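Local coordinates for lipoprotein LpqN (Mycobacterium tuberculosis, PDB 6MNA) that takes part in cell envelope biogenesis, interacting with periplasmic domains of the mycolate transporters MmpL3 and MmpL11, and serves as a virulence factor in intracellular survival, at residues T73-G78 / A123-L128; F165-L170 / A184-V189. One frame throughout, in Å; residues are numbered along the deposited sequence.

Contact 1: T73-G78 / A123-L128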
loop_
_atom_site.group_PDB
_atom_site.type_symbol
_atom_site.label_atom_id
_atom_site.label_comp_id
_atom_site.label_asym_id
_atom_site.label_seq_id
_atom_site.Cartn_x
_atom_site.Cartn_y
_atom_site.Cartn_z
ATOM N N THR A 73 3.423 15.563 -1.009
ATOM C CA THR A 73 2.110 16.079 -1.303
ATOM C C THR A 73 1.164 14.900 -1.524
ATOM O O THR A 73 1.493 13.998 -2.295
ATOM C CB THR A 73 2.176 16.946 -2.553
ATOM O OG1 THR A 73 2.985 18.094 -2.270
ATOM C CG2 THR A 73 0.788 17.373 -2.985
ATOM N N PRO A 74 -0.013 14.898 -0.906
ATOM C CA PRO A 74 -1.026 13.897 -1.259
ATOM C C PRO A 74 -1.483 14.039 -2.696
ATOM O O PRO A 74 -1.558 15.144 -3.249
ATOM C CB PRO A 74 -2.170 14.199 -0.275
ATOM C CG PRO A 74 -2.013 15.657 -0.019
ATOM C CD PRO A 74 -0.529 15.835 0.106
ATOM N N VAL A 75 -1.820 12.910 -3.314
ATOM C CA VAL A 75 -2.251 12.906 -4.704
ATOM C C VAL A 75 -3.618 12.260 -4.805
ATOM O O VAL A 75 -3.864 11.224 -4.195
ATOM C CB VAL A 75 -1.239 12.174 -5.602
ATOM C CG1 VAL A 75 -1.657 12.286 -7.060
ATOM C CG2 VAL A 75 0.157 12.732 -5.384
ATOM N N HIS A 76 -4.479 12.848 -5.625
ATOM C CA HIS A 76 -5.831 12.365 -5.851
ATOM C C HIS A 76 -6.065 12.106 -7.327
ATOM O O HIS A 76 -5.345 12.625 -8.196
ATOM C CB HIS A 76 -6.820 13.371 -5.279
ATOM C CG HIS A 76 -6.511 13.718 -3.860
ATOM N ND1 HIS A 76 -5.984 14.934 -3.491
ATOM C CD2 HIS A 76 -6.578 12.977 -2.731
ATOM C CE1 HIS A 76 -5.767 14.939 -2.189
ATOM N NE2 HIS A 76 -6.118 13.763 -1.704
ATOM N N HIS A 77 -7.036 11.232 -7.599
ATOM C CA HIS A 77 -7.357 10.834 -8.961
ATOM C C HIS A 77 -7.611 12.089 -9.787
ATOM O O HIS A 77 -8.304 13.006 -9.337
ATOM C CB HIS A 77 -8.583 9.908 -8.997
ATOM C CG HIS A 77 -8.270 8.475 -8.669
ATOM N ND1 HIS A 77 -8.118 8.036 -7.374
ATOM C CD2 HIS A 77 -8.087 7.395 -9.461
ATOM C CE1 HIS A 77 -7.839 6.741 -7.381
ATOM N NE2 HIS A 77 -7.809 6.327 -8.636
ATOM N N GLY A 78 -6.966 12.161 -10.945
ATOM C CA GLY A 78 -7.142 13.288 -11.836
ATOM C C GLY A 78 -6.355 14.538 -11.515
ATOM O O GLY A 78 -6.552 15.560 -12.192
ATOM N N ALA A 123 -5.687 2.310 -0.882
ATOM C CA ALA A 123 -4.571 2.883 -1.617
ATOM C C ALA A 123 -4.262 4.297 -1.137
ATOM O O ALA A 123 -5.165 5.066 -0.745
ATOM C CB ALA A 123 -4.871 2.875 -3.112
ATOM N N ILE A 124 -2.982 4.636 -1.142
ATOM C CA ILE A 124 -2.483 5.965 -0.850
ATOM C C ILE A 124 -1.482 6.352 -1.939
ATOM O O ILE A 124 -0.640 5.544 -2.322
ATOM C CB ILE A 124 -1.782 6.048 0.509
ATOM C CG1 ILE A 124 -2.634 5.419 1.622
ATOM C CG2 ILE A 124 -1.427 7.508 0.802
ATOM C CD1 ILE A 124 -1.844 5.179 2.879
ATOM N N LEU A 125 -1.584 7.565 -2.455
ATOM C CA LEU A 125 -0.638 7.993 -3.487
ATOM C C LEU A 125 -0.040 9.318 -3.056
ATOM O O LEU A 125 -0.769 10.294 -2.790
ATOM C CB LEU A 125 -1.327 8.131 -4.846
ATOM C CG LEU A 125 -0.665 7.829 -6.201
ATOM C CD1 LEU A 125 -1.005 8.843 -7.286
ATOM C CD2 LEU A 125 0.828 7.517 -6.158
ATOM N N SER A 126 1.272 9.352 -2.989
ATOM C CA SER A 126 1.989 10.541 -2.585
ATOM C C SER A 126 2.943 10.988 -3.684
ATOM O O SER A 126 3.491 10.161 -4.413
ATOM C CB SER A 126 2.787 10.309 -1.348
ATOM O OG SER A 126 1.959 9.852 -0.315
ATOM N N LYS A 127 3.172 12.299 -3.732
ATOM C CA LYS A 127 4.115 12.925 -4.650
ATOM C C LYS A 127 5.285 13.449 -3.838
ATOM O O LYS A 127 5.096 14.268 -2.936
ATOM C CB LYS A 127 3.461 14.069 -5.426
ATOM C CG LYS A 127 4.331 14.626 -6.519
ATOM C CD LYS A 127 3.607 15.819 -7.159
ATOM C CE LYS A 127 4.419 16.400 -8.258
ATOM N NZ LYS A 127 3.679 17.565 -8.886
ATOM N N LEU A 128 6.485 12.971 -4.166
ATOM C CA LEU A 128 7.720 13.350 -3.510
ATOM C C LEU A 128 8.544 14.156 -4.498
ATOM O O LEU A 128 8.799 13.702 -5.618
ATOM C CB LEU A 128 8.511 12.127 -3.069
ATOM C CG LEU A 128 7.741 11.086 -2.236
ATOM C CD1 LEU A 128 8.739 10.085 -1.699
ATOM C CD2 LEU A 128 6.990 11.708 -1.105
HETATM O O HOH W 1 5.739 17.013 -3.391
HETATM O O HOH W 2 -3.767 9.560 -1.851
#
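The carbonyl oxygen of K127 receives two hydrogen bonds: one from the backbone N of T73, at 2.9 Å, and one from a water that also meets T73 OG1. The rotamer of T73, with OG1 beside its own backbone N (chi1 -65°), brings the hydroxyl to this water, 3.2 Å from OG1. In return K127 N donates to T73 O at 2.8 Å, closing the ring of an antiparallel hydrogen-bonded pair. P74 faces S126 as the following non-hydrogen-bonded pair; its tertiary amide nitrogen has no hydrogen to give. One residue on, V75 N still reaches L125 O at 2.9 Å, but the bond is bent to 141° at the hydrogen. Beyond it a second water molecule donates to V75 O and accepts from L125 N, bridging the two backbones past that bond.

The buried side chain of V75 points toward 123-128 and divides between two residues. CG1, anti to the backbone N (chi1 -175°), meets the CD1 methyl of L125 at 3.5 Å. On the other branch, V75 CG2 lies 3.6 Å from K127 CB and also rests against the backbone N of that lysine. The extended K127 chain crosses V75 at about a right angle and carries its amino end away.

Strand 70-74 thus pairs with strand 120-130 in the antiparallel sheet of this Mog1p/PsbP-like fold. On the other edge of 120-130, the backbones of I124, S126 and L128 bond to strand 195-206, and K127 also touches F197. On the same edge as 70-74, A123 bonds to Y104 and G105 at the approach to strand 106-109, and L125 packs on Y104.

Contact 2: F165-L170 / A184-V189. With U2D (6-O-decanoyl-alpha-D-glucopyranose), chain B.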
loop_
_atom_site.group_PDB
_atom_site.type_symbol
_atom_site.label_atom_id
_atom_site.label_comp_id
_atom_site.label_asym_id
_atom_site.label_seq_id
_atom_site.Cartn_x
_atom_site.Cartn_y
_atom_site.Cartn_z
ATOM N N PHE A 165 6.587 -0.928 -12.960
ATOM C CA PHE A 165 7.410 -0.130 -12.058
ATOM C C PHE A 165 7.856 -0.978 -10.884
ATOM O O PHE A 165 7.204 -1.955 -10.528
ATOM C CB PHE A 165 6.645 1.072 -11.534
ATOM C CG PHE A 165 6.432 2.111 -12.549
ATOM C CD1 PHE A 165 5.334 2.058 -13.376
ATOM C CD2 PHE A 165 7.340 3.128 -12.706
ATOM C CE1 PHE A 165 5.130 3.072 -14.343
ATOM C CE2 PHE A 165 7.136 4.139 -13.669
ATOM C CZ PHE A 165 6.051 4.081 -14.493
ATOM N N SER A 166 8.991 -0.589 -10.288
ATOM C CA SER A 166 9.579 -1.353 -9.206
ATOM C C SER A 166 8.750 -1.203 -7.938
ATOM O O SER A 166 8.202 -0.139 -7.648
ATOM C CB SER A 166 11.000 -0.865 -8.891
ATOM O OG SER A 166 11.882 -1.170 -9.958
ATOM N N ALA A 167 8.711 -2.283 -7.158
ATOM C CA ALA A 167 7.868 -2.286 -5.973
ATOM C C ALA A 167 8.486 -3.167 -4.899
ATOM O O ALA A 167 9.460 -3.879 -5.130
ATOM C CB ALA A 167 6.470 -2.789 -6.326
ATOM N N TRP A 168 7.892 -3.110 -3.706
ATOM C CA TRP A 168 8.266 -3.962 -2.602
ATOM C C TRP A 168 6.994 -4.441 -1.931
ATOM O O TRP A 168 6.061 -3.671 -1.750
ATOM C CB TRP A 168 9.128 -3.219 -1.584
ATOM C CG TRP A 168 9.737 -4.143 -0.660
ATOM C CD1 TRP A 168 9.245 -4.562 0.543
ATOM C CD2 TRP A 168 10.982 -4.827 -0.850
ATOM N NE1 TRP A 168 10.110 -5.451 1.109
ATOM C CE2 TRP A 168 11.174 -5.641 0.274
ATOM C CE3 TRP A 168 11.938 -4.839 -1.872
ATOM C CZ2 TRP A 168 12.291 -6.470 0.428
ATOM C CZ3 TRP A 168 13.094 -5.694 -1.695
ATOM C CH2 TRP A 168 13.223 -6.478 -0.568
ATOM N N GLN A 169 6.960 -5.692 -1.539
ATOM C CA GLN A 169 5.777 -6.192 -0.869
ATOM C C GLN A 169 6.193 -6.963 0.358
ATOM O O GLN A 169 7.145 -7.744 0.306
ATOM C CB GLN A 169 4.951 -7.086 -1.772
ATOM C CG GLN A 169 3.782 -7.690 -1.019
ATOM C CD GLN A 169 2.698 -8.179 -1.939
ATOM O OE1 GLN A 169 2.387 -7.532 -2.942
ATOM N NE2 GLN A 169 2.106 -9.323 -1.603
ATOM N N LEU A 170 5.509 -6.718 1.464
ATOM C CA LEU A 170 5.669 -7.606 2.595
ATOM C C LEU A 170 4.338 -7.811 3.296
ATOM O O LEU A 170 3.449 -6.964 3.260
ATOM C CB LEU A 170 6.678 -7.091 3.593
ATOM C CG LEU A 170 6.289 -6.107 4.641
ATOM C CD1 LEU A 170 7.341 -5.960 5.742
ATOM C CD2 LEU A 170 6.074 -4.754 3.884
ATOM N N ALA A 184 -0.735 -6.574 4.879
ATOM C CA ALA A 184 0.294 -6.603 3.860
ATOM C C ALA A 184 0.346 -5.214 3.258
ATOM O O ALA A 184 -0.636 -4.469 3.288
ATOM C CB ALA A 184 0.034 -7.638 2.778
ATOM N N GLN A 185 1.510 -4.879 2.726
ATOM C CA GLN A 185 1.675 -3.590 2.075
ATOM C C GLN A 185 2.548 -3.779 0.839
ATOM O O GLN A 185 3.613 -4.396 0.922
ATOM C CB GLN A 185 2.288 -2.597 3.027
ATOM C CG GLN A 185 2.493 -1.253 2.401
ATOM C CD GLN A 185 3.113 -0.299 3.360
ATOM O OE1 GLN A 185 4.275 -0.452 3.738
ATOM N NE2 GLN A 185 2.354 0.724 3.745
ATOM N N LYS A 186 2.060 -3.302 -0.302
ATOM C CA LYS A 186 2.883 -3.172 -1.501
ATOM C C LYS A 186 3.169 -1.697 -1.730
ATOM O O LYS A 186 2.248 -0.868 -1.721
ATOM C CB LYS A 186 2.196 -3.795 -2.708
ATOM C CG LYS A 186 3.047 -3.802 -3.981
ATOM C CD LYS A 186 2.390 -4.676 -5.079
ATOM C CE LYS A 186 3.451 -5.316 -5.969
ATOM N NZ LYS A 186 2.929 -6.309 -6.950
ATOM N N THR A 187 4.446 -1.370 -1.907
ATOM C CA THR A 187 4.877 -0.005 -2.185
ATOM C C THR A 187 5.426 0.017 -3.601
ATOM O O THR A 187 6.258 -0.817 -3.956
ATOM C CB THR A 187 5.962 0.444 -1.191
ATOM O OG1 THR A 187 5.455 0.411 0.167
ATOM C CG2 THR A 187 6.467 1.850 -1.483
ATOM N N VAL A 188 4.937 0.946 -4.417
ATOM C CA VAL A 188 5.384 1.063 -5.800
ATOM C C VAL A 188 5.990 2.445 -5.971
ATOM O O VAL A 188 5.375 3.442 -5.577
ATOM C CB VAL A 188 4.238 0.899 -6.816
ATOM C CG1 VAL A 188 4.811 0.841 -8.203
ATOM C CG2 VAL A 188 3.340 -0.267 -6.518
ATOM N N VAL A 189 7.172 2.503 -6.575
ATOM C CA VAL A 189 7.865 3.756 -6.804
ATOM C C VAL A 189 7.760 4.082 -8.285
ATOM O O VAL A 189 8.100 3.270 -9.147
ATOM C CB VAL A 189 9.313 3.709 -6.305
ATOM C CG1 VAL A 189 9.976 5.036 -6.513
ATOM C CG2 VAL A 189 9.291 3.432 -4.822
HETATM C C1 U2D B . 2.531 -14.323 5.665
HETATM C C2 U2D B . 4.047 -14.367 5.205
HETATM C C3 U2D B . 4.215 -13.809 3.756
HETATM C C4 U2D B . 2.925 -14.144 3.060
HETATM C C5 U2D B . 1.923 -13.141 3.750
HETATM C C6 U2D B . 0.454 -13.372 3.459
HETATM C CAX U2D B . -0.487 -11.280 2.770
HETATM C CAY U2D B . -1.951 -11.499 2.440
HETATM C CAZ U2D B . -2.264 -11.192 0.977
HETATM C CBA U2D B . -2.356 -9.702 0.697
HETATM C CBB U2D B . -1.111 -9.145 -0.049
HETATM C CBC U2D B . -1.618 -7.732 -0.342
HETATM C CBD U2D B . -0.463 -6.922 -0.859
HETATM C CBE U2D B . -0.947 -5.424 -0.874
HETATM C CBF U2D B . -2.111 -5.353 -1.848
HETATM C CBG U2D B . -1.710 -5.818 -3.274
HETATM O O11 U2D B . 0.309 -11.531 1.611
HETATM O O2 U2D B . 4.929 -13.614 6.060
HETATM O O3 U2D B . 5.414 -14.299 3.095
HETATM O O4 U2D B . 2.990 -13.934 1.636
HETATM O O5 U2D B . 1.976 -13.108 5.220
HETATM O O6 U2D B . -0.167 -12.149 3.870
#
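W168 and T187 exchange a reciprocal pair of backbone hydrogen bonds, each 2.8 Å from N to O: W168 N to T187 O and T187 N to W168 O. L170 and Q185 repeat the pattern, and V189 N gives a nearly straight bond to S166 O (171° at the hydrogen). Between these rings CA-H...O contacts fill in, among them K186 CA to W168 O at 3.2 Å. This is the antiparallel pairing of a beta hairpin, strands 165-176 and 179-192, within the central sheet.

Its two faces differ. On that of A167, Q169, K186 and V188, the side chains of Q169 and K186 cross obliquely, OE1 of Q169 lying 3.6 Å from CD of K186, while K186 NZ bonds to T161 O. The decanoyl chain of the bound 6-O-decanoyl-glucose runs over this face: CBB approaches A184 CB at 3.4 Å, and CBD lies 3.6 Å from Q169 CD. The other face, with W168, L170, Q185 and T187, turns to helix 142-146, where P142 touches W168 and L170. At the far end V188 CG1 packs 3.8 Å from F165 CB, and V189 rests on helix 134-140.

How the contacts relate
Both contacts are antiparallel pairings in the same sheet, with strand 195-206 between them: it pairs with strand 120-130 of contact 1 and with strand 179-192 of contact 2. Their centres are 15 Å apart, and they do not touch. Contact 1 is partly buried and short; its direct bonds number three, two waters supplement them, one by way of a threonine hydroxyl, and V75 supplies much of the apolar contact. Contact 2 is buried, nearly twice as large in interface area, and stays in register along its length. There the lipid tail of a bound glycolipid lies against the hairpin, whereas L125 of contact 1 is about 14 Å from that ligand.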